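Local coordinates for protein CalG4 (Micromonospora echinospora, PDB 3IA7) that is a bacterial protein of the GT-B glycosyltransferase fold, built from two domains that each carry a parallel beta-sheet flanked by helices, at residues 117-120 against 121-125; 246-249 against 250-254; 374-377 against 378-381; 75-78 against 79-83. All coordinates share one frame; numbering follows the deposited sequence.

Contact 1 (117-120 against 121-125); sequences RLLA and ARWDR
Leu119 and Trp123 meet across the last turn of helix 113-123, where three i to i+4 backbone bonds, among them Trp123 N to Leu119 O at 2.8 Å, give way to a Schellman motif. In that motif Asp124 takes a positive phi of 58° as the C-prime residue; the chain then turns so that Arg125 N reaches back to Ala120 O at 2.9 Å, while Asp124 N bonds to Ala121 O. Ahead of the turn, Leu119 lies alongside the indole, both side chains pointing the same way. Its CD2 branch sits over one face of the six-membered ring, 3.9 Å from the ring centroid and displaced toward the rim, a CH-pi contact whose nearest ring atom is Trp123 CH2 at 3.6 Å. In both residues CG is anti to the carbonyl carbon (chi1 -78° for Leu119 and -70° for Trp123), which sends the two groups off the helix in the same direction. That direction is inward: Leu119 and Trp123 both rest on Leu8 of strand 6-10, and Leu119 also packs on Leu91 and Ala94 of helix 75-98. Arg125 folds back at chi2, and its NH1 bonds to Asp124 O at 3.1 Å, with the oxygen in the guanidinium plane although the donor stands above the carbonyl plane. Arg122 leads away to a salt bridge with Glu95. The helix of this beta-alpha-beta unit is therefore anchored on its inner side by apolar and CH-pi contact, while Ala120 O and Ala121 O are bonded by the backbone N-H groups of the capping turn before strand 127-131 begins.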
loop_
_atom_site.group_PDB
_atom_site.type_symbol
_atom_site.label_atom_id
_atom_site.label_comp_id
_atom_site.label_asym_id
_atom_site.label_seq_id
_atom_site.Cartn_x
_atom_site.Cartn_y
_atom_site.Cartn_z
ATOM N N ARG A 117 4.201 5.762 -28.175
ATOM C CA ARG A 117 3.403 5.941 -29.385
ATOM C C ARG A 117 4.123 5.381 -30.640
ATOM O O ARG A 117 3.478 4.834 -31.525
ATOM C CB ARG A 117 3.051 7.415 -29.573
ATOM C CG ARG A 117 2.136 7.946 -28.463
ATOM C CD ARG A 117 1.635 9.331 -28.829
ATOM N NE ARG A 117 0.848 9.261 -30.058
ATOM C CZ ARG A 117 0.695 10.268 -30.906
ATOM N NH1 ARG A 117 1.213 11.455 -30.641
ATOM N NH2 ARG A 117 0.001 10.077 -32.011
ATOM N N LEU A 118 5.449 5.497 -30.687
ATOM C CA LEU A 118 6.206 4.898 -31.815
ATOM C C LEU A 118 6.183 3.332 -31.805
ATOM O O LEU A 118 6.091 2.708 -32.841
ATOM C CB LEU A 118 7.630 5.487 -31.895
ATOM C CG LEU A 118 7.634 7.030 -32.226
ATOM C CD1 LEU A 118 9.124 7.481 -32.298
ATOM C CD2 LEU A 118 6.887 7.338 -33.565
ATOM N N LEU A 119 6.271 2.731 -30.621
ATOM C CA LEU A 119 6.164 1.267 -30.440
ATOM C C LEU A 119 4.823 0.827 -30.942
ATOM O O LEU A 119 4.719 -0.132 -31.737
ATOM C CB LEU A 119 6.318 0.916 -28.946
ATOM C CG LEU A 119 7.749 0.924 -28.380
ATOM C CD1 LEU A 119 7.638 0.600 -26.865
ATOM C CD2 LEU A 119 8.662 -0.127 -29.065
ATOM N N ALA A 120 3.796 1.558 -30.530
ATOM C CA ALA A 120 2.414 1.280 -30.941
ATOM C C ALA A 120 2.235 1.400 -32.468
ATOM O O ALA A 120 1.568 0.566 -33.069
ATOM C CB ALA A 120 1.439 2.234 -30.205
ATOM N N ALA A 121 2.815 2.423 -33.085
ATOM C CA ALA A 121 2.777 2.548 -34.536
ATOM C C ALA A 121 3.504 1.396 -35.249
ATOM O O ALA A 121 2.941 0.762 -36.136
ATOM C CB ALA A 121 3.360 3.910 -34.963
ATOM N N ARG A 122 4.747 1.137 -34.873
ATOM C CA ARG A 122 5.546 0.114 -35.554
ATOM C C ARG A 122 4.943 -1.272 -35.348
ATOM O O ARG A 122 4.842 -2.051 -36.287
ATOM C CB ARG A 122 7.017 0.089 -35.119
ATOM C CG ARG A 122 7.830 -1.071 -35.829
ATOM C CD ARG A 122 9.321 -0.742 -35.797
ATOM N NE ARG A 122 9.627 0.441 -36.592
ATOM C CZ ARG A 122 10.773 1.112 -36.517
ATOM N NH1 ARG A 122 11.762 0.706 -35.687
ATOM N NH2 ARG A 122 10.921 2.173 -37.271
ATOM N N TRP A 123 4.517 -1.553 -34.131
ATOM C CA TRP A 123 3.912 -2.849 -33.840
ATOM C C TRP A 123 2.459 -2.987 -34.331
ATOM O O TRP A 123 1.937 -4.114 -34.367
ATOM C CB TRP A 123 4.002 -3.175 -32.344
ATOM C CG TRP A 123 5.407 -3.483 -31.852
ATOM C CD1 TRP A 123 6.484 -3.957 -32.578
ATOM C CD2 TRP A 123 5.849 -3.367 -30.521
ATOM N NE1 TRP A 123 7.587 -4.108 -31.765
ATOM C CE2 TRP A 123 7.206 -3.782 -30.485
ATOM C CE3 TRP A 123 5.225 -2.960 -29.333
ATOM C CZ2 TRP A 123 7.933 -3.767 -29.326
ATOM C CZ3 TRP A 123 5.958 -2.967 -28.175
ATOM C CH2 TRP A 123 7.294 -3.389 -28.181
ATOM N N ASP A 124 1.839 -1.858 -34.713
ATOM C CA ASP A 124 0.428 -1.776 -35.116
ATOM C C ASP A 124 -0.487 -2.294 -33.980
ATOM O O ASP A 124 -1.241 -3.282 -34.144
ATOM C CB ASP A 124 0.185 -2.525 -36.452
ATOM C CG ASP A 124 -1.269 -2.406 -36.955
ATOM O OD1 ASP A 124 -1.922 -1.401 -36.704
ATOM O OD2 ASP A 124 -1.785 -3.342 -37.586
ATOM N N ARG A 125 -0.381 -1.633 -32.834
ATOM C CA ARG A 125 -1.093 -2.046 -31.617
ATOM C C ARG A 125 -1.731 -0.828 -30.996
ATOM O O ARG A 125 -1.211 0.263 -31.155
ATOM C CB ARG A 125 -0.122 -2.717 -30.613
ATOM C CG ARG A 125 0.438 -4.066 -31.077
ATOM C CD ARG A 125 -0.704 -5.077 -31.278
ATOM N NE ARG A 125 -0.230 -6.446 -31.579
ATOM C CZ ARG A 125 -0.113 -6.990 -32.794
ATOM N NH1 ARG A 125 -0.413 -6.302 -33.906
ATOM N NH2 ARG A 125 0.307 -8.251 -32.904
#

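Contact 2 (246-249 against 250-254); sequences PEFF and RACAQ
Arg250 N bonds to Pro246 O at 2.9 Å, and Ala251 N to Glu247 O at 2.8 Å, the opening i to i+4 bonds of helix 246-256; Cys252 N and Ala253 N continue the series to Phe248 O and Phe249 O. The Arg250 side chain then runs back toward the start of the helix. With CG beside its own backbone N (chi1 -61°) and a bend at chi3, the guanidinium is laid flat against the first turn: Glu247 N stands 3.8 Å above one face, and NH1 comes within 3.7 Å of Pro246 CB. Glu247 OE1 is 4.5 Å from Arg250 NH2 but well out of the guanidinium plane, so any attraction between the two charges is probably electrostatic only, with no N-H aimed at the carboxylate. This helix is the crossover of a beta-alpha-beta unit between strands 233-237 and 262-266, and its other side is turned to the sheet. There Cys252 SG lies over one face of the Phe248 ring, a sulfur-aromatic contact with the sulfur 3.8 Å from the ring centroid and 23° off the normal; the nearest carbon is Phe248 CZ at 3.5 Å. Phe248 has CG anti to the backbone N (chi1 175°), which swings the ring along the helix toward the next turn, where Cys252 SG lies. Phe249 instead has CG anti to its carbonyl carbon, and CD2 of Phe248 lies over one face of its ring, toward the rim. Both phenylalanines pack on Val236 and Leu238, Phe248 additionally meeting the ring of Phe326, while Cys252 and Phe248 share Leu302 of strand 298-303.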
loop_
_atom_site.group_PDB
_atom_site.type_symbol
_atom_site.label_atom_id
_atom_site.label_comp_id
_atom_site.label_asym_id
_atom_site.label_seq_id
_atom_site.Cartn_x
_atom_site.Cartn_y
_atom_site.Cartn_z
ATOM N N PRO A 246 19.170 19.215 7.173
ATOM C CA PRO A 246 19.021 18.983 8.598
ATOM C C PRO A 246 18.506 20.221 9.350
ATOM O O PRO A 246 17.741 20.084 10.312
ATOM C CB PRO A 246 20.436 18.629 9.044
ATOM C CG PRO A 246 21.342 19.244 8.022
ATOM C CD PRO A 246 20.585 19.156 6.752
ATOM N N GLU A 247 18.920 21.404 8.888
ATOM C CA GLU A 247 18.536 22.697 9.478
ATOM C C GLU A 247 17.012 22.869 9.499
ATOM O O GLU A 247 16.444 23.305 10.498
ATOM C CB GLU A 247 19.191 23.838 8.687
ATOM C CG GLU A 247 18.875 23.835 7.161
ATOM C CD GLU A 247 19.766 22.879 6.316
ATOM O OE1 GLU A 247 20.846 22.440 6.791
ATOM O OE2 GLU A 247 19.370 22.582 5.158
ATOM N N PHE A 248 16.361 22.502 8.393
ATOM C CA PHE A 248 14.917 22.605 8.302
ATOM C C PHE A 248 14.263 21.711 9.376
ATOM O O PHE A 248 13.384 22.164 10.117
ATOM C CB PHE A 248 14.421 22.236 6.900
ATOM C CG PHE A 248 12.932 22.220 6.794
ATOM C CD1 PHE A 248 12.216 23.420 6.805
ATOM C CD2 PHE A 248 12.234 21.006 6.741
ATOM C CE1 PHE A 248 10.817 23.416 6.725
ATOM C CE2 PHE A 248 10.823 20.986 6.668
ATOM C CZ PHE A 248 10.121 22.218 6.663
ATOM N N PHE A 249 14.688 20.449 9.456
ATOM C CA PHE A 249 14.107 19.534 10.443
ATOM C C PHE A 249 14.363 20.031 11.889
ATOM O O PHE A 249 13.473 19.986 12.729
ATOM C CB PHE A 249 14.614 18.098 10.206
ATOM C CG PHE A 249 14.113 17.495 8.909
ATOM C CD1 PHE A 249 12.733 17.263 8.711
ATOM C CD2 PHE A 249 15.012 17.172 7.888
ATOM C CE1 PHE A 249 12.284 16.719 7.496
ATOM C CE2 PHE A 249 14.581 16.625 6.698
ATOM C CZ PHE A 249 13.217 16.401 6.502
ATOM N N ARG A 250 15.574 20.522 12.154
ATOM C CA ARG A 250 15.887 21.114 13.471
ATOM C C ARG A 250 14.973 22.312 13.781
ATOM O O ARG A 250 14.464 22.408 14.884
ATOM C CB ARG A 250 17.367 21.509 13.582
ATOM C CG ARG A 250 18.367 20.334 13.427
ATOM C CD ARG A 250 19.796 20.755 13.813
ATOM N NE ARG A 250 20.368 21.692 12.855
ATOM C CZ ARG A 250 21.365 21.404 12.015
ATOM N NH1 ARG A 250 21.922 20.189 12.008
ATOM N NH2 ARG A 250 21.812 22.341 11.182
ATOM N N ALA A 251 14.747 23.179 12.781
ATOM C CA ALA A 251 13.826 24.324 12.880
ATOM C C ALA A 251 12.409 23.894 13.184
ATOM O O ALA A 251 11.742 24.529 13.984
ATOM C CB ALA A 251 13.845 25.145 11.610
ATOM N N CYS A 252 11.962 22.802 12.534
ATOM C CA CYS A 252 10.625 22.214 12.775
ATOM C C CYS A 252 10.524 21.705 14.192
ATOM O O CYS A 252 9.515 21.944 14.860
ATOM C CB CYS A 252 10.318 21.065 11.772
ATOM S SG CYS A 252 9.936 21.661 10.128
ATOM N N ALA A 253 11.585 21.030 14.667
ATOM C CA ALA A 253 11.604 20.506 16.020
ATOM C C ALA A 253 11.531 21.658 17.002
ATOM O O ALA A 253 10.724 21.626 17.958
ATOM C CB ALA A 253 12.910 19.662 16.279
ATOM N N GLN A 254 12.371 22.675 16.765
ATOM C CA GLN A 254 12.399 23.895 17.595
ATOM C C GLN A 254 11.016 24.577 17.653
ATOM O O GLN A 254 10.554 24.954 18.726
ATOM C CB GLN A 254 13.507 24.881 17.131
ATOM C CG GLN A 254 14.944 24.377 17.448
ATOM C CD GLN A 254 16.095 24.934 16.536
ATOM O OE1 GLN A 254 15.895 25.748 15.616
ATOM N NE2 GLN A 254 17.307 24.468 16.808
#

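Contact 3 (374-377 against 378-381); sequences RRMQ and RDIL
Gln377 and Arg378 lie side by side on helix 367-381, held by a water that ties both side chains to the backbone one turn earlier. The water donates to Gln377 OE1 at 2.7 Å and to Arg374 O at 2.9 Å. It accepts from Arg378 NE at 2.6 Å, lying in the plane of the guanidinium at its edge. It thereby gives Arg374 O a second partner beside Arg378 N, the backbone donor at 3.1 Å. Amide and guanidinium are not stacked: their planes stand 52° apart, and Arg378 NH2 remains 4.0 Å from Gln377 CD. The other end of the Gln377 amide is used as well, since NE2 bonds to Ala315 O, so both polar atoms of the amide are bonded and its rotation is fixed.

The remaining backbone bonds are regular i to i+4 links, from Asp379 N, Ile380 N and Leu381 N to Arg375 O, Met376 O and Gln377 O. In the Asp379 conformer given, OD2 bonds to Ser196 OG.

Between the two segments, apolar side chains meet at Met376, present as selenomethionine, and Ile380. Met376 CG is anti to its backbone N (chi1 -180°), which carries the chain toward the following turn, and there Met376 CG meets Ile380 CD1 at 3.9 Å.

That apolar side faces Phe314 of helix 307-315, which both residues touch, and Pro194 in a loop. Elsewhere on the surface Arg378 packs on Gly51 of the second subunit and Leu381 on Ala29 of the same subunit, so the end of helix 367-381 touches both helix 307-315 and the second subunit.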
loop_
_atom_site.group_PDB
_atom_site.type_symbol
_atom_site.label_atom_id
_atom_site.label_comp_id
_atom_site.label_asym_id
_atom_site.label_seq_id
_atom_site.Cartn_x
_atom_site.Cartn_y
_atom_site.Cartn_z
ATOM N N ARG A 374 -11.822 17.882 3.166
ATOM C CA ARG A 374 -12.732 16.745 3.358
ATOM C C ARG A 374 -13.499 16.392 2.056
ATOM O O ARG A 374 -13.684 15.216 1.750
ATOM C CB ARG A 374 -13.674 17.005 4.519
ATOM C CG ARG A 374 -12.928 16.812 5.813
ATOM C CD ARG A 374 -13.814 16.846 6.991
ATOM N NE ARG A 374 -13.021 16.934 8.213
ATOM C CZ ARG A 374 -13.510 17.403 9.350
ATOM N NH1 ARG A 374 -14.759 17.835 9.388
ATOM N NH2 ARG A 374 -12.752 17.445 10.433
ATOM N N ARG A 375 -13.895 17.410 1.290
ATOM C CA ARG A 375 -14.489 17.186 -0.050
ATOM C C ARG A 375 -13.489 16.526 -0.977
ATOM O O ARG A 375 -13.827 15.585 -1.728
ATOM C CB ARG A 375 -15.038 18.503 -0.636
ATOM C CG ARG A 375 -16.385 18.950 -0.008
ATOM C CD ARG A 375 -17.570 18.826 -1.036
ATOM N NE ARG A 375 -18.552 19.915 -0.882
ATOM C CZ ARG A 375 -19.314 20.409 -1.862
ATOM N NH1 ARG A 375 -19.236 19.926 -3.105
ATOM N NH2 ARG A 375 -20.162 21.396 -1.603
HETATM N N MSE A 376 -12.234 16.969 -0.916
HETATM C CA MSE A 376 -11.172 16.330 -1.745
HETATM C C MSE A 376 -10.936 14.871 -1.331
HETATM O O MSE A 376 -10.696 14.023 -2.179
HETATM C CB MSE A 376 -9.822 17.106 -1.675
HETATM C CG MSE A 376 -8.686 16.459 -2.541
HETATM SE SE MSE A 376 -9.201 16.387 -4.458
HETATM C CE MSE A 376 -9.176 18.208 -5.029
ATOM N N GLN A 377 -10.959 14.600 -0.033
ATOM C CA GLN A 377 -10.855 13.225 0.471
ATOM C C GLN A 377 -11.930 12.312 -0.125
ATOM O O GLN A 377 -11.645 11.165 -0.530
ATOM C CB GLN A 377 -10.930 13.197 2.009
ATOM C CG GLN A 377 -10.960 11.785 2.650
ATOM C CD GLN A 377 -10.992 11.855 4.195
ATOM O OE1 GLN A 377 -11.580 12.752 4.756
ATOM N NE2 GLN A 377 -10.388 10.877 4.858
ATOM N N ARG A 378 -13.154 12.800 -0.151
ATOM C CA ARG A 378 -14.273 12.035 -0.724
ATOM C C ARG A 378 -14.063 11.808 -2.230
ATOM O O ARG A 378 -14.292 10.681 -2.684
ATOM C CB ARG A 378 -15.630 12.680 -0.341
ATOM C CG ARG A 378 -15.989 12.508 1.210
ATOM C CD ARG A 378 -15.760 11.028 1.721
ATOM N NE ARG A 378 -15.090 10.926 3.047
ATOM C CZ ARG A 378 -14.960 9.812 3.782
ATOM N NH1 ARG A 378 -15.469 8.656 3.370
ATOM N NH2 ARG A 378 -14.344 9.854 4.964
ATOM N N ASP A 379 -13.604 12.840 -2.954
ATOM C CA ASP A 379 -13.274 12.716 -4.385
ATOM C C ASP A 379 -12.274 11.589 -4.603
ATOM O O ASP A 379 -12.538 10.672 -5.399
ATOM C CB ASP A 379 -12.748 14.038 -4.953
ATOM C CG ASP A 379 -13.808 15.108 -4.995
ATOM O OD1 ASP A 379 -15.001 14.828 -4.751
ATOM O OD2 ASP A 379 -13.452 16.255 -5.280
ATOM N N ILE A 380 -11.183 11.614 -3.831
ATOM C CA ILE A 380 -10.132 10.607 -3.940
ATOM C C ILE A 380 -10.668 9.215 -3.633
ATOM O O ILE A 380 -10.370 8.248 -4.364
ATOM C CB ILE A 380 -8.936 10.935 -3.008
ATOM C CG1 ILE A 380 -8.213 12.210 -3.532
ATOM C CG2 ILE A 380 -7.937 9.686 -2.864
ATOM C CD1 ILE A 380 -7.260 12.837 -2.475
ATOM N N LEU A 381 -11.431 9.107 -2.549
ATOM C CA LEU A 381 -11.975 7.817 -2.162
ATOM C C LEU A 381 -12.897 7.268 -3.251
ATOM O O LEU A 381 -12.894 6.067 -3.522
ATOM C CB LEU A 381 -12.654 7.854 -0.794
ATOM C CG LEU A 381 -13.568 6.629 -0.510
ATOM C CD1 LEU A 381 -12.725 5.387 -0.142
ATOM C CD2 LEU A 381 -14.700 6.911 0.509
HETATM O O HOH W 1 -14.088 13.217 3.834
#

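Contact 4 (75-78 against 79-83); sequences AETQ and LHLVY
Thr77 and Leu81 pack side by side one turn apart in the first turns of helix 75-98, a long helix of the domain built on the seven-stranded parallel sheet. Regular i to i+4 bonds hold the backbone, such as Leu81 N to Thr77 O at 2.9 Å and Val82 N to Gln78 O at 2.9 Å. The closer side-chain packing is that of the methyl groups: Thr77 CG2 meets Leu81 CD1 at 3.9 Å. The threonine methyl is placed there because CG2 is anti to the backbone N, while OG1 (chi1 -66°) lies beside that nitrogen. Helix 159-170 packs against this strip, with Ala160 touching Thr77 and Val161 touching both His80 and Leu81. Gln78 comes to the same leucine more loosely, crossing it at an angle with OE1 4.1 Å from Leu81 CD1; its chain bends at chi2 (-47°) toward the helix start, where NE2 bonds to Asp74 OD2. The polar end is thus held by the residue just before the helix, and Leu81 CD1 lies near both OE1 and NE2 without a bond.

Glu76 and Leu79 form the more open side and are exposed. Leu79 leans back over the preceding turn, where its CG is 3.2 Å from Ala75 O, and its side chain touches Phe64. His80, partly exposed, lies between the packed and the open side. It bonds through its backbone N to Glu76 O at 3.1 Å, and its imidazole also lies against that carbonyl: Glu76 O stands 3.4 Å above one ring face, displaced toward the rim and nearest to CD2.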
loop_
_atom_site.group_PDB
_atom_site.type_symbol
_atom_site.label_atom_id
_atom_site.label_comp_id
_atom_site.label_asym_id
_atom_site.label_seq_id
_atom_site.Cartn_x
_atom_site.Cartn_y
_atom_site.Cartn_z
ATOM N N ALA A 75 21.933 24.937 -22.078
ATOM C CA ALA A 75 21.515 23.900 -21.130
ATOM C C ALA A 75 20.068 23.479 -21.352
ATOM O O ALA A 75 19.727 22.299 -21.194
ATOM C CB ALA A 75 21.717 24.374 -19.715
ATOM N N GLU A 76 19.225 24.443 -21.740
ATOM C CA GLU A 76 17.806 24.174 -22.064
ATOM C C GLU A 76 17.619 23.161 -23.206
ATOM O O GLU A 76 16.861 22.179 -23.072
ATOM C CB GLU A 76 17.100 25.476 -22.441
ATOM C CG GLU A 76 16.469 26.196 -21.270
ATOM C CD GLU A 76 15.799 27.494 -21.698
ATOM O OE1 GLU A 76 15.834 27.815 -22.915
ATOM O OE2 GLU A 76 15.229 28.171 -20.819
ATOM N N THR A 77 18.296 23.435 -24.328
ATOM C CA THR A 77 18.372 22.518 -25.474
ATOM C C THR A 77 18.930 21.145 -25.110
ATOM O O THR A 77 18.416 20.132 -25.596
ATOM C CB THR A 77 19.184 23.127 -26.624
ATOM O OG1 THR A 77 18.463 24.251 -27.125
ATOM C CG2 THR A 77 19.387 22.151 -27.776
ATOM N N GLN A 78 19.969 21.122 -24.271
ATOM C CA GLN A 78 20.563 19.874 -23.790
ATOM C C GLN A 78 19.578 19.047 -22.985
ATOM O O GLN A 78 19.535 17.824 -23.126
ATOM C CB GLN A 78 21.837 20.139 -22.984
ATOM C CG GLN A 78 22.995 20.670 -23.847
ATOM C CD GLN A 78 23.177 19.857 -25.122
ATOM O OE1 GLN A 78 23.085 18.609 -25.107
ATOM N NE2 GLN A 78 23.407 20.552 -26.237
ATOM N N LEU A 79 18.787 19.725 -22.152
ATOM C CA LEU A 79 17.730 19.069 -21.414
ATOM C C LEU A 79 16.705 18.424 -22.326
ATOM O O LEU A 79 16.312 17.282 -22.079
ATOM C CB LEU A 79 17.011 20.038 -20.476
ATOM C CG LEU A 79 17.822 20.618 -19.328
ATOM C CD1 LEU A 79 16.873 21.537 -18.532
ATOM C CD2 LEU A 79 18.378 19.490 -18.454
ATOM N N HIS A 80 16.218 19.165 -23.329
ATOM C CA HIS A 80 15.320 18.562 -24.312
ATOM C C HIS A 80 15.951 17.387 -25.058
ATOM O O HIS A 80 15.260 16.420 -25.380
ATOM C CB HIS A 80 14.843 19.568 -25.342
ATOM C CG HIS A 80 14.086 20.731 -24.757
ATOM N ND1 HIS A 80 13.216 20.589 -23.696
ATOM C CD2 HIS A 80 14.027 22.032 -25.122
ATOM C CE1 HIS A 80 12.667 21.760 -23.419
ATOM N NE2 HIS A 80 13.158 22.656 -24.260
ATOM N N LEU A 81 17.220 17.509 -25.413
ATOM C CA LEU A 81 17.874 16.417 -26.169
ATOM C C LEU A 81 18.025 15.153 -25.334
ATOM O O LEU A 81 17.869 14.032 -25.868
ATOM C CB LEU A 81 19.229 16.841 -26.798
ATOM C CG LEU A 81 19.087 17.911 -27.905
ATOM C CD1 LEU A 81 20.473 18.401 -28.315
ATOM C CD2 LEU A 81 18.319 17.395 -29.116
ATOM N N VAL A 82 18.292 15.312 -24.034
ATOM C CA VAL A 82 18.418 14.127 -23.175
ATOM C C VAL A 82 17.048 13.463 -23.023
ATOM O O VAL A 82 16.983 12.255 -22.905
ATOM C CB VAL A 82 19.113 14.379 -21.768
ATOM C CG1 VAL A 82 18.271 15.224 -20.845
ATOM C CG2 VAL A 82 19.381 13.044 -21.087
ATOM N N TYR A 83 15.989 14.260 -23.030
ATOM C CA TYR A 83 14.603 13.748 -22.957
ATOM C C TYR A 83 14.335 12.840 -24.170
ATOM O O TYR A 83 13.794 11.715 -24.042
ATOM C CB TYR A 83 13.621 14.938 -22.940
ATOM C CG TYR A 83 12.163 14.537 -23.005
ATOM C CD1 TYR A 83 11.498 14.062 -21.856
ATOM C CD2 TYR A 83 11.441 14.600 -24.214
ATOM C CE1 TYR A 83 10.139 13.687 -21.918
ATOM C CE2 TYR A 83 10.096 14.225 -24.278
ATOM C CZ TYR A 83 9.463 13.769 -23.128
ATOM O OH TYR A 83 8.141 13.392 -23.151
#

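In the fold
All four contacts are local, along a helix or, in contact 1, round its end, but their settings differ. Contact 2 is the most buried, with an aromatic and sulfur interior against the six-stranded sheet; contacts 1, 3 and 4 are partly buried and mix apolar packing with surface charge or amides. Contacts 1 and 4 belong to the domain of the seven-stranded sheet, where helix 75-98, which carries contact 4, packs farther along on Leu119 of contact 1; their centres are about 25 Å apart. Contact 3 rests instead on helix 307-315 and the loop at Pro194. Contacts 1 and 3 close a helix, whereas contacts 2 and 4 open one. Contact 3 alone touches the second subunit.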